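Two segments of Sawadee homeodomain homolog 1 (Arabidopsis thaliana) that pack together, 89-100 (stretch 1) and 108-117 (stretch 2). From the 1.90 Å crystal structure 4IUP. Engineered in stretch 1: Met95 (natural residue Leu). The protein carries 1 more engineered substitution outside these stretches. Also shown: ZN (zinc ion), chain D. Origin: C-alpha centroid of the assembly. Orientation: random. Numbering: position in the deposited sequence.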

# COMPACT_ATOMS: atom_id res chain seq x y z
N TYR A 89 -3.89 0.26 -5.79
CA TYR A 89 -2.80 0.47 -4.84
C TYR A 89 -2.34 -0.92 -4.39
O TYR A 89 -3.11 -1.64 -3.74
CB TYR A 89 -3.26 1.33 -3.65
CG TYR A 89 -3.50 2.78 -4.00
CD1 TYR A 89 -4.72 3.19 -4.56
CD2 TYR A 89 -2.53 3.75 -3.77
CE1 TYR A 89 -4.96 4.54 -4.88
CE2 TYR A 89 -2.75 5.10 -4.08
CZ TYR A 89 -3.97 5.48 -4.63
OH TYR A 89 -4.19 6.80 -4.95
N CYS A 90 -1.11 -1.26 -4.75
CA CYS A 90 -0.56 -2.62 -4.61
C CYS A 90 0.78 -2.60 -3.90
O CYS A 90 1.55 -1.64 -4.01
CB CYS A 90 -0.32 -3.22 -6.01
SG CYS A 90 -1.75 -3.27 -7.06
N ASP A 91 1.09 -3.68 -3.19
CA ASP A 91 2.39 -3.80 -2.52
C ASP A 91 3.52 -4.05 -3.51
O ASP A 91 3.39 -4.84 -4.44
CB ASP A 91 2.35 -4.91 -1.47
CG ASP A 91 1.66 -4.48 -0.19
OD1 ASP A 91 1.38 -3.27 -0.03
OD2 ASP A 91 1.39 -5.35 0.66
N GLY A 92 4.64 -3.36 -3.28
CA GLY A 92 5.85 -3.58 -4.06
C GLY A 92 7.05 -3.40 -3.16
O GLY A 92 6.93 -2.90 -2.04
N HIS A 93 8.22 -3.81 -3.65
CA HIS A 93 9.46 -3.58 -2.92
C HIS A 93 10.39 -2.73 -3.75
O HIS A 93 10.50 -2.93 -4.95
CB HIS A 93 10.12 -4.91 -2.54
CG HIS A 93 9.40 -5.65 -1.47
ND1 HIS A 93 8.39 -6.56 -1.74
CD2 HIS A 93 9.50 -5.60 -0.12
CE1 HIS A 93 7.92 -7.05 -0.60
NE2 HIS A 93 8.58 -6.48 0.40
N VAL A 94 11.05 -1.77 -3.11
CA VAL A 94 11.99 -0.90 -3.81
C VAL A 94 13.23 -1.71 -4.18
O VAL A 94 13.86 -2.31 -3.31
CB VAL A 94 12.40 0.31 -2.94
CG1 VAL A 94 13.40 1.18 -3.69
CG2 VAL A 94 11.17 1.12 -2.53
N MSE A 95 13.56 -1.72 -5.47
CA MSE A 95 14.70 -2.49 -5.99
C MSE A 95 15.93 -1.62 -6.24
O MSE A 95 17.06 -2.08 -6.12
CB MSE A 95 14.32 -3.19 -7.31
CG MSE A 95 13.05 -4.01 -7.26
SE MSE A 95 13.04 -5.34 -5.82
CE MSE A 95 14.45 -6.51 -6.50
N ASN A 96 15.68 -0.36 -6.59
CA ASN A 96 16.72 0.56 -7.01
C ASN A 96 16.21 1.98 -6.82
O ASN A 96 15.02 2.23 -6.99
CB ASN A 96 17.04 0.33 -8.49
CG ASN A 96 18.06 1.30 -9.03
OD1 ASN A 96 17.72 2.29 -9.68
ND2 ASN A 96 19.34 1.02 -8.76
N ILE A 97 17.11 2.89 -6.45
CA ILE A 97 16.75 4.31 -6.34
C ILE A 97 17.77 5.17 -7.09
O ILE A 97 18.97 5.13 -6.79
CB ILE A 97 16.66 4.78 -4.86
CG1 ILE A 97 15.72 3.89 -4.06
CG2 ILE A 97 16.21 6.25 -4.78
CD1 ILE A 97 15.82 4.08 -2.56
N LYS A 98 17.28 5.93 -8.06
CA LYS A 98 18.08 6.95 -8.72
C LYS A 98 17.79 8.28 -8.03
O LYS A 98 16.70 8.84 -8.18
CB LYS A 98 17.73 7.02 -10.20
CG LYS A 98 18.84 7.58 -11.09
CD LYS A 98 18.41 7.67 -12.56
CE LYS A 98 17.75 6.38 -13.07
NZ LYS A 98 18.68 5.21 -13.16
N ARG A 99 18.77 8.77 -7.26
CA ARG A 99 18.59 9.97 -6.45
C ARG A 99 18.74 11.21 -7.31
O ARG A 99 19.67 11.31 -8.12
CB ARG A 99 19.60 10.00 -5.29
CG ARG A 99 19.38 8.92 -4.23
CD ARG A 99 18.11 9.17 -3.42
NE ARG A 99 17.90 8.17 -2.37
CZ ARG A 99 16.79 8.07 -1.64
NH1 ARG A 99 15.78 8.91 -1.84
NH2 ARG A 99 16.69 7.14 -0.70
N GLY A 100 17.82 12.16 -7.15
CA GLY A 100 17.86 13.40 -7.92
C GLY A 100 18.30 14.61 -7.11
O GLY A 100 18.45 14.53 -5.89
N ASN A 108 12.26 14.37 -7.00
CA ASN A 108 12.46 13.85 -8.36
C ASN A 108 13.33 12.59 -8.40
O ASN A 108 13.87 12.22 -9.45
CB ASN A 108 13.00 14.94 -9.31
CG ASN A 108 14.37 15.48 -8.90
OD1 ASN A 108 14.95 15.06 -7.89
ND2 ASN A 108 14.90 16.41 -9.70
N CYS A 109 13.47 11.93 -7.25
CA CYS A 109 14.12 10.62 -7.19
C CYS A 109 13.24 9.59 -7.92
O CYS A 109 12.00 9.74 -7.97
CB CYS A 109 14.39 10.19 -5.75
SG CYS A 109 15.48 11.31 -4.83
N VAL A 110 13.88 8.58 -8.50
CA VAL A 110 13.16 7.53 -9.22
C VAL A 110 13.32 6.19 -8.49
O VAL A 110 14.43 5.70 -8.29
CB VAL A 110 13.64 7.40 -10.70
CG1 VAL A 110 12.84 6.32 -11.43
CG2 VAL A 110 13.52 8.73 -11.43
N PHE A 111 12.19 5.61 -8.11
CA PHE A 111 12.17 4.37 -7.33
C PHE A 111 11.69 3.25 -8.24
O PHE A 111 10.55 3.26 -8.69
CB PHE A 111 11.24 4.52 -6.12
CG PHE A 111 11.57 5.69 -5.22
CD1 PHE A 111 12.41 5.52 -4.12
CD2 PHE A 111 11.05 6.96 -5.49
CE1 PHE A 111 12.73 6.60 -3.29
CE2 PHE A 111 11.37 8.05 -4.67
CZ PHE A 111 12.21 7.87 -3.56
N LEU A 112 12.58 2.30 -8.53
CA LEU A 112 12.18 1.11 -9.27
C LEU A 112 11.56 0.14 -8.27
O LEU A 112 12.21 -0.27 -7.31
CB LEU A 112 13.37 0.48 -10.00
CG LEU A 112 13.09 -0.82 -10.77
CD1 LEU A 112 12.35 -0.54 -12.06
CD2 LEU A 112 14.39 -1.58 -11.04
N VAL A 113 10.29 -0.19 -8.48
CA VAL A 113 9.60 -1.12 -7.59
C VAL A 113 9.30 -2.42 -8.31
O VAL A 113 9.11 -2.43 -9.53
CB VAL A 113 8.31 -0.51 -6.93
CG1 VAL A 113 8.61 0.86 -6.32
CG2 VAL A 113 7.14 -0.42 -7.92
N ARG A 114 9.29 -3.51 -7.55
CA ARG A 114 8.85 -4.79 -8.06
C ARG A 114 7.58 -5.18 -7.32
O ARG A 114 7.59 -5.32 -6.09
CB ARG A 114 9.92 -5.86 -7.86
CG ARG A 114 9.54 -7.22 -8.43
CD ARG A 114 10.70 -8.20 -8.29
NE ARG A 114 11.83 -7.85 -9.14
CZ ARG A 114 12.88 -8.64 -9.36
NH1 ARG A 114 12.95 -9.83 -8.79
NH2 ARG A 114 13.86 -8.23 -10.15
N TYR A 115 6.50 -5.34 -8.07
CA TYR A 115 5.20 -5.68 -7.49
C TYR A 115 5.19 -7.10 -6.95
O TYR A 115 5.65 -8.03 -7.60
CB TYR A 115 4.08 -5.48 -8.50
CG TYR A 115 3.87 -4.02 -8.81
CD1 TYR A 115 3.35 -3.15 -7.85
CD2 TYR A 115 4.19 -3.50 -10.07
CE1 TYR A 115 3.16 -1.81 -8.12
CE2 TYR A 115 4.00 -2.15 -10.35
CZ TYR A 115 3.49 -1.31 -9.37
OH TYR A 115 3.29 0.02 -9.65
N GLU A 116 4.68 -7.23 -5.75
CA GLU A 116 4.69 -8.48 -5.07
C GLU A 116 3.89 -9.58 -5.81
O GLU A 116 4.37 -10.68 -5.96
CB GLU A 116 4.21 -8.24 -3.66
CG GLU A 116 4.70 -9.23 -2.67
CD GLU A 116 4.15 -9.01 -1.31
OE1 GLU A 116 2.92 -8.94 -1.17
OE2 GLU A 116 4.95 -8.89 -0.38
N LEU A 117 2.69 -9.24 -6.30
CA LEU A 117 1.78 -10.23 -6.88
C LEU A 117 2.23 -10.83 -8.21
O LEU A 117 2.37 -12.05 -8.33
CB LEU A 117 0.36 -9.64 -7.02
CG LEU A 117 -0.71 -10.52 -7.67
CD1 LEU A 117 -1.15 -11.66 -6.74
CD2 LEU A 117 -1.91 -9.68 -8.10
ZN ZN D . 14.04 12.54 -3.47
O HOH W 1 1.31 -6.58 -5.56
O HOH W 2 0.11 -7.23 -0.44
O HOH W 3 3.15 -7.50 1.43
O HOH W 4 8.10 -7.26 -4.29
O HOH W 5 15.51 3.77 -10.21
O HOH W 6 16.44 10.85 -10.43

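The two stretches pair as antiparallel strands and bury 959 Å² between them. Seven backbone hydrogen bonds join them. His93 and Arg114 exchange two, His93 N to Arg114 O and Arg114 N to His93 O, both 2.9 Å. Lys98 and Val110 form a similar pair. Between them lies a beta bulge: Met95 N gives to Leu112 O (2.7 Å), while Leu112 N gives to Asn96 O (2.9 Å). Glu116 N gives to Asp91 O (3.0 Å).

Val94, Ile97, Phe111, Val113 and Tyr115 share one face. All but Ile97 are buried, so apolar and aromatic groups suit this side. Ile97, chi1 m and chi2 t, brings CG1 to 3.7 Å from Phe111 CD1. Phe111 is m, with chi2 at -93°, and Val94 CG1 lies at its ring edge. Gly92 faces Tyr115 with CA atoms only 4.1 Å apart; a CB there would lie tight against Arg114 O.

His93, Asn96, Lys98, Val110, Leu112 and Arg114 point to the other face. It is more open and admits polar side chains. Engineered Met95, a selenomethionine, is m at all three chi angles. This curl sets its CE over one face of the Arg114 guanidinium. His93 ND1 and Arg114 O share water 4, each at 2.7 Å.

Cys109, chi1 m, binds zinc through SG at 2.3 Å. The same SG accepts a hydrogen bond from Gly100 N (3.4 Å).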